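Local coordinates for protein nodulation fucosyltransferase NodZ (Bradyrhizobium sp., PDB 2HHC) that belongs to the nodulation protein Z family of fucosyltransferases, whose GT-B architecture pairs two Rossmann-like domains, at residues P81-P86 against E122-V127; R5-R10 against T32-V37; W26-R31 against T112-A117; S9-G14 against D129-W134. All coordinates share one frame; numbering follows the deposited sequence. Where two conformers were deposited one is given.

Contacts 1 and 2 lie in the N-terminal Rossmann-like sheet, contact 4 at the ends of two of its strands, and contact 3 joins two helices that pack against it. Strand 6-10 is the shared spine: it pairs with 35-39 in contact 2, borders strand 125-128 of contact 1 through I8 N and I126 O, 2.8 Å apart, and lends S9 and R10 to contact 4. Contact centres 1 and 2 lie about 10 Å apart, as do 2 and 3. Contact 4 lies about 9 Å from the chain's centre, consistent with a place near the cleft between the two domains. The side chains of P86 and F6 each lie about 4 Å from a bound phosphate ion, probably from the crystallisation liquor.

Contact 1: residues P81-P86 against E122-V127; sequences PGPFFP and EANTIV
F84 and F85 pair in parallel with T125 and I126, the outer edge of a Rossmann-like sheet and the two strands of a beta-alpha-beta unit whose helix is 101-116. The backbone bonds alternate: F85 N gives to T125 O at 3.2 Å, and V127 N to F85 O at 2.7 Å. Ahead of the strand, N124 N reaches P83 O at 2.8 Å. P83 and P86, each after a cis peptide bond, have no N-H to offer, consistent with so short an edge strand.

Side chains continue the grip where the backbone pairing stops. T125 OG1 stands beside its own backbone N (chi1 -64°) and donates to P81 O at 2.7 Å. N124 ND2 donates to G82 O at 2.9 Å, coming from above that carbonyl's plane, although the oxygen lies close to the plane of the asparagine amide.

Apolar contacts fill both sides. F85 CB rests on A123 CB at 3.7 Å, with I126 CD1 close by, while F84 CD1 lies beside T125 CB. Glycine suits position 82 because the F84 ring lies against its backbone: G82 CA sits 3.5 Å above the ring plane, offset toward the rim.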
loop_
_atom_site.group_PDB
_atom_site.type_symbol
_atom_site.label_atom_id
_atom_site.label_comp_id
_atom_site.label_asym_id
_atom_site.label_seq_id
_atom_site.Cartn_x
_atom_site.Cartn_y
_atom_site.Cartn_z
ATOM N N PRO A 81 18.303 20.192 -0.799
ATOM C CA PRO A 81 19.684 20.378 -1.134
ATOM C C PRO A 81 20.423 19.185 -1.735
ATOM O O PRO A 81 20.289 18.064 -1.259
ATOM C CB PRO A 81 20.294 20.772 0.210
ATOM C CG PRO A 81 19.532 20.098 1.167
ATOM C CD PRO A 81 18.124 20.165 0.664
ATOM N N GLY A 82 21.272 19.471 -2.714
ATOM C CA GLY A 82 22.194 18.503 -3.205
ATOM C C GLY A 82 23.431 18.485 -2.335
ATOM O O GLY A 82 23.587 19.328 -1.432
ATOM N N PRO A 83 24.362 17.587 -2.652
ATOM C CA PRO A 83 24.220 16.611 -3.723
ATOM C C PRO A 83 23.162 15.584 -3.433
ATOM O O PRO A 83 22.777 15.377 -2.248
ATOM C CB PRO A 83 25.584 15.934 -3.814
ATOM C CG PRO A 83 26.465 16.604 -2.873
ATOM C CD PRO A 83 25.683 17.550 -1.997
ATOM N N PHE A 84 22.755 14.880 -4.489
ATOM C CA PHE A 84 21.691 13.892 -4.421
ATOM C C PHE A 84 22.208 12.459 -4.578
ATOM O O PHE A 84 23.231 12.192 -5.171
ATOM C CB PHE A 84 20.644 14.191 -5.516
ATOM C CG PHE A 84 20.075 15.597 -5.433
ATOM C CD1 PHE A 84 19.048 15.915 -4.552
ATOM C CD2 PHE A 84 20.651 16.619 -6.139
ATOM C CE1 PHE A 84 18.620 17.211 -4.433
ATOM C CE2 PHE A 84 20.205 17.919 -5.995
ATOM C CZ PHE A 84 19.223 18.212 -5.180
ATOM N N PHE A 85 21.443 11.529 -4.030
ATOM C CA PHE A 85 21.595 10.099 -4.270
ATOM C C PHE A 85 20.173 9.567 -4.518
ATOM O O PHE A 85 19.243 9.925 -3.802
ATOM C CB PHE A 85 22.167 9.400 -3.032
ATOM C CG PHE A 85 22.444 7.936 -3.241
ATOM C CD1 PHE A 85 21.427 6.997 -3.118
ATOM C CD2 PHE A 85 23.678 7.507 -3.614
ATOM C CE1 PHE A 85 21.678 5.647 -3.367
ATOM C CE2 PHE A 85 23.926 6.160 -3.830
ATOM C CZ PHE A 85 22.930 5.247 -3.693
ATOM N N PRO A 86 19.967 8.661 -5.474
ATOM C CA PRO A 86 20.968 8.128 -6.415
ATOM C C PRO A 86 21.595 9.206 -7.314
ATOM O O PRO A 86 21.082 10.319 -7.439
ATOM C CB PRO A 86 20.136 7.143 -7.235
ATOM C CG PRO A 86 19.045 6.717 -6.333
ATOM C CD PRO A 86 18.668 7.994 -5.636
ATOM N N GLU A 122 26.937 10.482 1.834
ATOM C CA GLU A 122 27.289 11.903 1.908
ATOM C C GLU A 122 26.264 12.830 1.233
ATOM O O GLU A 122 26.295 14.023 1.461
ATOM C CB GLU A 122 28.703 12.154 1.357
ATOM C CG GLU A 122 29.789 11.541 2.224
ATOM C CD GLU A 122 29.652 11.960 3.676
ATOM O OE1 GLU A 122 29.838 13.160 3.950
ATOM O OE2 GLU A 122 29.323 11.103 4.529
ATOM N N ALA A 123 25.382 12.317 0.371
ATOM C CA ALA A 123 24.359 13.138 -0.232
ATOM C C ALA A 123 23.473 13.799 0.796
ATOM O O ALA A 123 23.123 13.192 1.812
ATOM C CB ALA A 123 23.513 12.307 -1.194
ATOM N N ASN A 124 23.122 15.054 0.553
ATOM C CA ASN A 124 22.273 15.782 1.467
ATOM C C ASN A 124 20.794 15.431 1.325
ATOM O O ASN A 124 20.029 15.597 2.278
ATOM C CB ASN A 124 22.490 17.295 1.355
ATOM C CG ASN A 124 23.825 17.698 1.881
ATOM O OD1 ASN A 124 24.252 17.187 2.907
ATOM N ND2 ASN A 124 24.501 18.597 1.196
ATOM N N THR A 125 20.393 14.979 0.137
ATOM C CA THR A 125 19.015 14.523 -0.134
ATOM C C THR A 125 19.053 13.183 -0.834
ATOM O O THR A 125 19.684 13.053 -1.895
ATOM C CB THR A 125 18.257 15.571 -0.975
ATOM O OG1 THR A 125 18.127 16.788 -0.234
ATOM C CG2 THR A 125 16.830 15.102 -1.344
ATOM N N ILE A 126 18.385 12.184 -0.243
ATOM C CA ILE A 126 18.172 10.869 -0.872
ATOM C C ILE A 126 16.835 10.945 -1.576
ATOM O O ILE A 126 15.817 11.198 -0.915
ATOM C CB ILE A 126 18.139 9.751 0.172
ATOM C CG1 ILE A 126 19.351 9.828 1.130
ATOM C CG2 ILE A 126 18.028 8.390 -0.490
ATOM C CD1 ILE A 126 20.666 9.860 0.547
ATOM N N VAL A 127 16.792 10.669 -2.871
ATOM C CA VAL A 127 15.512 10.712 -3.586
ATOM C C VAL A 127 15.103 9.281 -3.857
ATOM O O VAL A 127 15.781 8.553 -4.607
ATOM C CB VAL A 127 15.590 11.489 -4.931
ATOM C CG1 VAL A 127 14.160 11.545 -5.568
ATOM C CG2 VAL A 127 16.190 12.839 -4.711
#

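Contact 2: residues R5-R10 against T32-V37; sequences RFVISR and TGRTLV
F6, V7 and I8 run parallel to T35, L36 and V37, the first beta-alpha-beta crossover of the N-terminal Rossmann-like domain. The strand axes stand 4.7 Å apart at 21°. Four backbone bonds zip them: T35 N to R5 O (2.8 Å), V7 N to T35 O, V37 N to V7 O, and S9 N to V37 O (2.8 Å).

Beta-branched residues suit these extended strands. I8 CG1 lies against V37 CB at 4.0 Å, and F6 CD2 touches V37 CG2 at 3.8 Å, with T35 CB beside the same ring. On the opposite face, R34 lays its methylenes across V7: CD meets V7 CG2 at 3.5 Å, the arginine chain being extended as far as NE (chi3 -176°).

The R34 guanidinium then faces that of R5, their planes 39° apart; R5 was modelled in two conformers, so the detail of this approach is doubtful. D120 forms salt bridges with both arginines and would offset their like charges. G33, at positive phi, closes helix 15-32 in a Schellman motif, and a water links its O to R5 N.

Helix 15-32 lies over the face bearing V7, S9 and L36, all three touching A25. Strand 125-128 flanks 6-10 on its other edge, while T35 and L36 pack on strand 67-70.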
loop_
_atom_site.group_PDB
_atom_site.type_symbol
_atom_site.label_atom_id
_atom_site.label_comp_id
_atom_site.label_asym_id
_atom_site.label_seq_id
_atom_site.Cartn_x
_atom_site.Cartn_y
_atom_site.Cartn_z
ATOM N N ARG A 5 19.107 17.666 6.344
ATOM C CA ARG A 5 19.251 16.664 5.313
ATOM C C ARG A 5 17.956 15.841 5.206
ATOM O O ARG A 5 17.145 15.828 6.152
ATOM C CB ARG A 5 20.435 15.782 5.651
ATOM C CG ARG A 5 21.760 16.555 5.453
ATOM C CD ARG A 5 23.002 15.923 6.085
ATOM N NE ARG A 5 22.816 14.535 6.418
ATOM C CZ ARG A 5 23.442 13.482 5.879
ATOM N NH1 ARG A 5 24.408 13.567 4.924
ATOM N NH2 ARG A 5 23.101 12.309 6.368
ATOM N N PHE A 6 17.756 15.211 4.073
ATOM C CA PHE A 6 16.435 14.722 3.698
ATOM C C PHE A 6 16.436 13.338 3.051
ATOM O O PHE A 6 17.429 12.916 2.406
ATOM C CB PHE A 6 15.756 15.712 2.703
ATOM C CG PHE A 6 15.610 17.096 3.255
ATOM C CD1 PHE A 6 16.657 18.004 3.187
ATOM C CD2 PHE A 6 14.420 17.509 3.820
ATOM C CE1 PHE A 6 16.528 19.281 3.660
ATOM C CE2 PHE A 6 14.281 18.801 4.296
ATOM C CZ PHE A 6 15.334 19.702 4.198
ATOM N N VAL A 7 15.298 12.674 3.175
ATOM C CA VAL A 7 14.921 11.511 2.344
ATOM C C VAL A 7 13.570 11.826 1.745
ATOM O O VAL A 7 12.651 12.139 2.509
ATOM C CB VAL A 7 14.828 10.174 3.155
ATOM C CG1 VAL A 7 14.424 9.042 2.244
ATOM C CG2 VAL A 7 16.092 9.848 3.851
ATOM N N ILE A 8 13.448 11.798 0.425
ATOM C CA ILE A 8 12.179 12.062 -0.234
ATOM C C ILE A 8 11.593 10.746 -0.668
ATOM O O ILE A 8 12.212 9.969 -1.421
ATOM C CB ILE A 8 12.360 12.994 -1.429
ATOM C CG1 ILE A 8 13.088 14.306 -1.011
ATOM C CG2 ILE A 8 11.023 13.273 -2.036
ATOM C CD1 ILE A 8 13.332 15.251 -2.158
ATOM N N SER A 9 10.380 10.442 -0.243
ATOM C CA SER A 9 9.634 9.278 -0.642
ATOM C C SER A 9 8.647 9.647 -1.729
ATOM O O SER A 9 7.617 10.285 -1.450
ATOM C CB SER A 9 8.912 8.677 0.563
ATOM O OG SER A 9 8.276 7.461 0.170
ATOM N N ARG A 10 8.948 9.243 -2.972
ATOM C CA ARG A 10 8.124 9.511 -4.126
ATOM C C ARG A 10 7.474 8.198 -4.558
ATOM O O ARG A 10 8.191 7.223 -4.868
ATOM C CB ARG A 10 8.991 10.021 -5.272
ATOM C CG ARG A 10 9.990 11.081 -4.861
ATOM C CD ARG A 10 10.390 11.916 -6.105
ATOM N NE ARG A 10 9.321 12.862 -6.412
ATOM C CZ ARG A 10 8.665 12.903 -7.565
ATOM N NH1 ARG A 10 8.984 12.092 -8.568
ATOM N NH2 ARG A 10 7.646 13.737 -7.719
ATOM N N THR A 32 19.565 7.657 9.819
ATOM C CA THR A 32 20.585 8.626 9.445
ATOM C C THR A 32 20.340 10.084 9.860
ATOM O O THR A 32 21.113 10.967 9.470
ATOM C CB THR A 32 20.933 8.585 7.953
ATOM O OG1 THR A 32 19.783 8.930 7.187
ATOM C CG2 THR A 32 21.443 7.203 7.510
ATOM N N GLY A 33 19.274 10.344 10.616
ATOM C CA GLY A 33 19.006 11.677 11.132
ATOM C C GLY A 33 18.582 12.638 10.054
ATOM O O GLY A 33 19.014 13.794 10.044
ATOM N N ARG A 34 17.709 12.174 9.175
ATOM C CA ARG A 34 17.194 13.010 8.086
ATOM C C ARG A 34 15.716 13.293 8.270
ATOM O O ARG A 34 14.969 12.502 8.872
ATOM C CB ARG A 34 17.430 12.322 6.738
ATOM C CG ARG A 34 18.895 12.111 6.374
ATOM C CD ARG A 34 19.011 11.185 5.169
ATOM N NE ARG A 34 20.410 10.892 4.860
ATOM C CZ ARG A 34 21.157 11.550 3.973
ATOM N NH1 ARG A 34 20.687 12.598 3.304
ATOM N NH2 ARG A 34 22.402 11.165 3.761
ATOM N N THR A 35 15.267 14.358 7.611
ATOM C CA THR A 35 13.866 14.697 7.549
ATOM C C THR A 35 13.243 13.899 6.414
ATOM O O THR A 35 13.784 13.821 5.327
ATOM C CB THR A 35 13.706 16.203 7.339
ATOM O OG1 THR A 35 14.138 16.853 8.521
ATOM C CG2 THR A 35 12.249 16.643 7.016
ATOM N N LEU A 36 12.046 13.339 6.649
ATOM C CA LEU A 36 11.282 12.601 5.642
ATOM C C LEU A 36 10.264 13.462 4.938
ATOM O O LEU A 36 9.496 14.183 5.562
ATOM C CB LEU A 36 10.547 11.439 6.287
ATOM C CG LEU A 36 9.699 10.558 5.406
ATOM C CD1 LEU A 36 10.573 9.736 4.422
ATOM C CD2 LEU A 36 8.919 9.603 6.281
ATOM N N VAL A 37 10.344 13.467 3.622
ATOM C CA VAL A 37 9.426 14.210 2.789
ATOM C C VAL A 37 8.551 13.183 2.047
ATOM O O VAL A 37 9.043 12.255 1.375
ATOM C CB VAL A 37 10.204 15.008 1.727
ATOM C CG1 VAL A 37 9.254 15.775 0.846
ATOM C CG2 VAL A 37 11.231 15.935 2.356
HETATM O O HOH W 1 18.817 16.481 9.118
HETATM O O HOH W 2 21.915 13.691 8.570
#

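Contact 3: residues W26-R31 against T112-A117; sequences WSYAQR and TELFQA
Y28 turns one face of its ring to F115 CE1, while L114 CD2 approaches that ring obliquely and a water lies in its plane at the edge, beside the hydroxyl. The two planes are inclined by only 30°, yet the rings are strongly offset, with centroids 4.9 Å apart. Their closest atoms, Y28 CD1 and F115 CD1, are separated by 3.3 Å. The R31 guanidinium has F115 O near its plane at an edge, whereas A117 O comes to it obliquely.

These side chains span two helices, 15-32 and 101-116, whose axes in these segments stay 11.1 Å apart. Large residues suit so wide a gap. Y28 CG is anti to its backbone N (chi1 -165°), and the ring ends with OH 3.4 Å from L114 CG. That hydroxyl donates to the water at 2.6 Å, and the water in turn gives a hydrogen to L114 O at 2.8 Å. S121 N bonds to Y28 OH as well, so the phenol is held from more than one direction.

R31 NH2 makes a weak, bent bond to A117 O at 2.7 Å. The contact is apolar in its middle and polar at its margin: the Y28, F115 and L114 carbons pack between the helices, and at the exposed rim a positive charge meets carbonyls at the C-terminal end of helix 101-116, where the partial negative charge of the helix end would probably favour a cation.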
loop_
_atom_site.group_PDB
_atom_site.type_symbol
_atom_site.label_atom_id
_atom_site.label_comp_id
_atom_site.label_asym_id
_atom_site.label_seq_id
_atom_site.Cartn_x
_atom_site.Cartn_y
_atom_site.Cartn_z
ATOM N N TRP A 26 11.263 5.990 5.462
ATOM C CA TRP A 26 11.191 6.386 6.873
ATOM C C TRP A 26 12.354 5.734 7.645
ATOM O O TRP A 26 13.017 6.342 8.475
ATOM C CB TRP A 26 9.795 6.006 7.477
ATOM C CG TRP A 26 9.799 6.290 8.966
ATOM C CD1 TRP A 26 9.513 7.462 9.587
ATOM C CD2 TRP A 26 10.230 5.386 9.985
ATOM N NE1 TRP A 26 9.690 7.325 10.927
ATOM C CE2 TRP A 26 10.194 6.080 11.202
ATOM C CE3 TRP A 26 10.655 4.039 9.966
ATOM C CZ2 TRP A 26 10.541 5.472 12.410
ATOM C CZ3 TRP A 26 11.023 3.446 11.140
ATOM C CH2 TRP A 26 10.975 4.149 12.339
ATOM N N SER A 27 12.581 4.452 7.399
ATOM C CA SER A 27 13.557 3.710 8.147
ATOM C C SER A 27 14.953 4.295 7.896
ATOM O O SER A 27 15.735 4.436 8.815
ATOM C CB SER A 27 13.492 2.244 7.734
ATOM O OG SER A 27 14.511 1.518 8.379
ATOM N N TYR A 28 15.255 4.656 6.658
ATOM C CA TYR A 28 16.563 5.247 6.362
ATOM C C TYR A 28 16.687 6.652 6.965
ATOM O O TYR A 28 17.744 6.991 7.520
ATOM C CB TYR A 28 16.861 5.283 4.873
ATOM C CG TYR A 28 18.302 5.543 4.568
ATOM C CD1 TYR A 28 19.255 4.585 4.826
ATOM C CD2 TYR A 28 18.724 6.765 4.025
ATOM C CE1 TYR A 28 20.584 4.805 4.583
ATOM C CE2 TYR A 28 20.081 7.002 3.767
ATOM C CZ TYR A 28 20.998 6.005 4.041
ATOM O OH TYR A 28 22.362 6.163 3.801
ATOM N N ALA A 29 15.610 7.424 6.921
ATOM C CA ALA A 29 15.588 8.757 7.570
ATOM C C ALA A 29 15.844 8.633 9.075
ATOM O O ALA A 29 16.583 9.424 9.678
ATOM C CB ALA A 29 14.284 9.440 7.319
ATOM N N GLN A 30 15.259 7.634 9.709
ATOM C CA GLN A 30 15.443 7.445 11.136
ATOM C C GLN A 30 16.897 7.082 11.433
ATOM O O GLN A 30 17.535 7.635 12.332
ATOM C CB GLN A 30 14.491 6.403 11.812
ATOM C CG GLN A 30 14.509 6.545 13.380
ATOM C CD GLN A 30 13.869 5.404 14.249
ATOM O OE1 GLN A 30 13.416 5.640 15.407
ATOM N NE2 GLN A 30 13.883 4.199 13.730
ATOM N N ARG A 31 17.441 6.169 10.639
ATOM C CA ARG A 31 18.773 5.622 10.913
ATOM C C ARG A 31 19.802 6.751 10.782
ATOM O O ARG A 31 20.778 6.804 11.529
ATOM C CB ARG A 31 19.061 4.490 9.908
ATOM C CG ARG A 31 20.396 3.771 10.051
ATOM C CD ARG A 31 20.777 3.005 8.754
ATOM N NE ARG A 31 22.176 3.254 8.432
ATOM C CZ ARG A 31 22.803 2.854 7.320
ATOM N NH1 ARG A 31 22.180 2.122 6.401
ATOM N NH2 ARG A 31 24.080 3.174 7.151
ATOM N N THR A 112 18.820 -0.033 -2.272
ATOM C CA THR A 112 18.858 -1.254 -1.475
ATOM C C THR A 112 20.258 -1.436 -0.899
ATOM O O THR A 112 20.414 -1.650 0.313
ATOM C CB THR A 112 18.428 -2.455 -2.333
ATOM O OG1 THR A 112 17.071 -2.259 -2.726
ATOM C CG2 THR A 112 18.484 -3.738 -1.538
ATOM N N GLU A 113 21.262 -1.281 -1.749
ATOM C CA GLU A 113 22.675 -1.366 -1.323
ATOM C C GLU A 113 22.951 -0.265 -0.294
ATOM O O GLU A 113 23.566 -0.502 0.742
ATOM C CB GLU A 113 23.581 -1.276 -2.540
ATOM C CG GLU A 113 25.075 -1.206 -2.234
ATOM C CD GLU A 113 25.939 -1.114 -3.491
ATOM O OE1 GLU A 113 25.587 -0.328 -4.418
ATOM O OE2 GLU A 113 27.009 -1.769 -3.536
ATOM N N LEU A 114 22.486 0.947 -0.531
ATOM C CA LEU A 114 22.740 2.023 0.412
ATOM C C LEU A 114 22.142 1.711 1.769
ATOM O O LEU A 114 22.779 1.929 2.800
ATOM C CB LEU A 114 22.194 3.351 -0.109
ATOM C CG LEU A 114 22.412 4.490 0.870
ATOM C CD1 LEU A 114 23.920 4.742 1.054
ATOM C CD2 LEU A 114 21.665 5.719 0.359
ATOM N N PHE A 115 20.900 1.215 1.774
ATOM C CA PHE A 115 20.199 0.939 3.021
ATOM C C PHE A 115 20.873 -0.174 3.814
ATOM O O PHE A 115 20.719 -0.205 5.029
ATOM C CB PHE A 115 18.752 0.534 2.770
ATOM C CG PHE A 115 17.906 1.603 2.173
ATOM C CD1 PHE A 115 18.312 2.946 2.096
ATOM C CD2 PHE A 115 16.633 1.295 1.749
ATOM C CE1 PHE A 115 17.482 3.925 1.527
ATOM C CE2 PHE A 115 15.823 2.261 1.176
ATOM C CZ PHE A 115 16.213 3.583 1.115
ATOM N N GLN A 116 21.626 -1.040 3.142
ATOM C CA GLN A 116 22.348 -2.125 3.809
ATOM C C GLN A 116 23.781 -1.746 4.200
ATOM O O GLN A 116 24.427 -2.482 4.932
ATOM C CB GLN A 116 22.364 -3.359 2.903
ATOM C CG GLN A 116 20.976 -3.986 2.803
ATOM C CD GLN A 116 20.763 -4.896 1.587
ATOM O OE1 GLN A 116 19.646 -5.419 1.383
ATOM N NE2 GLN A 116 21.815 -5.102 0.790
ATOM N N ALA A 117 24.257 -0.592 3.750
ATOM C CA ALA A 117 25.661 -0.193 3.951
ATOM C C ALA A 117 25.868 0.341 5.376
ATOM O O ALA A 117 24.932 0.831 6.005
ATOM C CB ALA A 117 26.055 0.861 2.918
HETATM O O HOH W 3 23.849 4.076 4.268
#

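Contact 4: residues S9-G14 against D129-W134; sequences SRRRTG and DACLMW
D129 is gripped by R10 and R12 in a salt-bridge network. R12 meets OD1 end-on with both terminal nitrogens, NH1 at 2.8 Å and NH2 at 3.0 Å; both use the syn side of the oxygen, and OD1 lies in the guanidinium plane. R10 NH1 reaches OD2 at 2.9 Å from above the carboxylate plane, though R10 was modelled in two conformers, so this half is less certain. Each guanidinium plane stands 84° from the carboxylate. An acid suits this place, since a carboxylate has two oxygens to share between R10 and R12.

R11 works by its flat face instead: the guanidinium lies over the A130-C131 peptide, with A130 C 3.4 Å from NH1 and C131 CB 3.4 Å from NH2. T13 CG2 lies on the opposite face. Water sits among R10 O, R11 NH1 and D129 OD1, while another lies between R10 O and A130 O.

Two outside acids make salt bridges: D39 to R10 NE, and D17, from helix 15-32, to R11 NE.

Segment 9-14 runs from strand 6-10 to G14, the N-cap before helix 15-32. Loop 129-134 follows the neighbouring strand 125-128 and is wedged between helices: L132 bonds through its backbone to S21 and S24 of 15-32, and packs on L111 and F115 of 101-116.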
loop_
_atom_site.group_PDB
_atom_site.type_symbol
_atom_site.label_atom_id
_atom_site.label_comp_id
_atom_site.label_asym_id
_atom_site.label_seq_id
_atom_site.Cartn_x
_atom_site.Cartn_y
_atom_site.Cartn_z
ATOM N N SER A 9 10.380 10.442 -0.243
ATOM C CA SER A 9 9.634 9.278 -0.642
ATOM C C SER A 9 8.647 9.647 -1.729
ATOM O O SER A 9 7.617 10.285 -1.450
ATOM C CB SER A 9 8.912 8.677 0.563
ATOM O OG SER A 9 8.276 7.461 0.170
ATOM N N ARG A 10 8.948 9.243 -2.972
ATOM C CA ARG A 10 8.124 9.511 -4.126
ATOM C C ARG A 10 7.474 8.198 -4.558
ATOM O O ARG A 10 8.191 7.223 -4.868
ATOM C CB ARG A 10 8.991 10.021 -5.272
ATOM C CG ARG A 10 9.990 11.081 -4.861
ATOM C CD ARG A 10 10.390 11.916 -6.105
ATOM N NE ARG A 10 9.321 12.862 -6.412
ATOM C CZ ARG A 10 8.665 12.903 -7.565
ATOM N NH1 ARG A 10 8.984 12.092 -8.568
ATOM N NH2 ARG A 10 7.646 13.737 -7.719
ATOM N N ARG A 11 6.155 8.167 -4.681
ATOM C CA ARG A 11 5.470 6.987 -5.195
ATOM C C ARG A 11 4.088 7.438 -5.620
ATOM O O ARG A 11 3.511 8.321 -4.997
ATOM C CB ARG A 11 5.419 5.854 -4.176
ATOM C CG ARG A 11 5.338 4.484 -4.763
ATOM C CD ARG A 11 6.708 3.956 -5.214
ATOM N NE ARG A 11 6.558 2.695 -5.917
ATOM C CZ ARG A 11 6.915 2.450 -7.163
ATOM N NH1 ARG A 11 7.668 3.286 -7.851
ATOM N NH2 ARG A 11 6.630 1.298 -7.697
ATOM N N ARG A 12 3.614 6.864 -6.704
ATOM C CA ARG A 12 2.435 7.321 -7.433
ATOM C C ARG A 12 1.498 6.198 -7.847
ATOM O O ARG A 12 0.622 6.368 -8.705
ATOM C CB ARG A 12 2.870 8.109 -8.694
ATOM C CG ARG A 12 3.674 9.327 -8.370
ATOM C CD ARG A 12 4.318 10.003 -9.529
ATOM N NE ARG A 12 5.298 9.134 -10.167
ATOM C CZ ARG A 12 6.514 8.857 -9.671
ATOM N NH1 ARG A 12 6.992 9.385 -8.586
ATOM N NH2 ARG A 12 7.267 8.046 -10.389
ATOM N N THR A 13 1.723 5.020 -7.277
ATOM C CA THR A 13 1.005 3.837 -7.671
ATOM C C THR A 13 -0.065 3.494 -6.635
ATOM O O THR A 13 -0.579 4.382 -5.939
ATOM C CB THR A 13 2.008 2.703 -7.833
ATOM O OG1 THR A 13 2.776 2.565 -6.627
ATOM C CG2 THR A 13 2.950 2.932 -8.990
ATOM N N GLY A 14 -0.427 2.239 -6.473
ATOM C CA GLY A 14 -1.445 1.942 -5.487
ATOM C C GLY A 14 -0.971 2.181 -4.094
ATOM O O GLY A 14 0.239 2.222 -3.807
ATOM N N ASP A 129 12.571 7.076 -5.632
ATOM C CA ASP A 129 11.586 7.163 -6.710
ATOM C C ASP A 129 11.567 5.843 -7.522
ATOM O O ASP A 129 11.678 5.787 -8.739
ATOM C CB ASP A 129 11.864 8.407 -7.588
ATOM C CG ASP A 129 10.706 8.846 -8.402
ATOM O OD1 ASP A 129 9.590 8.228 -8.444
ATOM O OD2 ASP A 129 10.889 9.921 -9.051
ATOM N N ALA A 130 11.424 4.764 -6.760
ATOM C CA ALA A 130 11.327 3.413 -7.219
ATOM C C ALA A 130 10.548 2.609 -6.179
ATOM O O ALA A 130 10.272 3.090 -5.082
ATOM C CB ALA A 130 12.686 2.808 -7.410
ATOM N N CYS A 131 10.252 1.368 -6.496
ATOM C CA CYS A 131 9.545 0.502 -5.578
ATOM C C CYS A 131 10.487 0.054 -4.475
ATOM O O CYS A 131 11.525 -0.536 -4.758
ATOM C CB CYS A 131 9.016 -0.704 -6.294
ATOM S SG CYS A 131 8.015 -1.769 -5.251
ATOM N N LEU A 132 10.111 0.312 -3.233
ATOM C CA LEU A 132 10.907 -0.076 -2.074
ATOM C C LEU A 132 10.159 -1.087 -1.202
ATOM O O LEU A 132 10.486 -1.258 -0.007
ATOM C CB LEU A 132 11.411 1.144 -1.292
ATOM C CG LEU A 132 12.412 2.024 -2.065
ATOM C CD1 LEU A 132 12.849 3.155 -1.203
ATOM C CD2 LEU A 132 13.658 1.241 -2.507
ATOM N N MET A 133 9.212 -1.795 -1.797
ATOM C CA MET A 133 8.635 -2.949 -1.151
ATOM C C MET A 133 9.735 -3.895 -0.784
ATOM O O MET A 133 10.632 -4.116 -1.553
ATOM C CB MET A 133 7.562 -3.634 -2.044
ATOM C CG MET A 133 6.347 -2.780 -2.207
ATOM S SD MET A 133 5.256 -3.293 -3.566
ATOM C CE MET A 133 4.987 -4.985 -3.235
ATOM N N TRP A 134 9.630 -4.460 0.428
ATOM C CA TRP A 134 10.563 -5.452 1.008
ATOM C C TRP A 134 11.908 -4.848 1.447
ATOM O O TRP A 134 12.822 -5.603 1.820
ATOM C CB TRP A 134 10.834 -6.640 0.083
ATOM C CG TRP A 134 9.637 -7.347 -0.412
ATOM C CD1 TRP A 134 9.066 -7.214 -1.622
ATOM C CD2 TRP A 134 8.835 -8.262 0.316
ATOM N NE1 TRP A 134 7.952 -8.001 -1.708
ATOM C CE2 TRP A 134 7.798 -8.680 -0.551
ATOM C CE3 TRP A 134 8.905 -8.807 1.591
ATOM C CZ2 TRP A 134 6.830 -9.622 -0.167
ATOM C CZ3 TRP A 134 7.930 -9.744 1.984
ATOM C CH2 TRP A 134 6.906 -10.119 1.105
HETATM O O HOH W 4 8.239 6.124 -7.405
HETATM O O HOH W 5 9.807 5.274 -3.439
HETATM O O HOH W 6 9.368 5.655 -10.421
#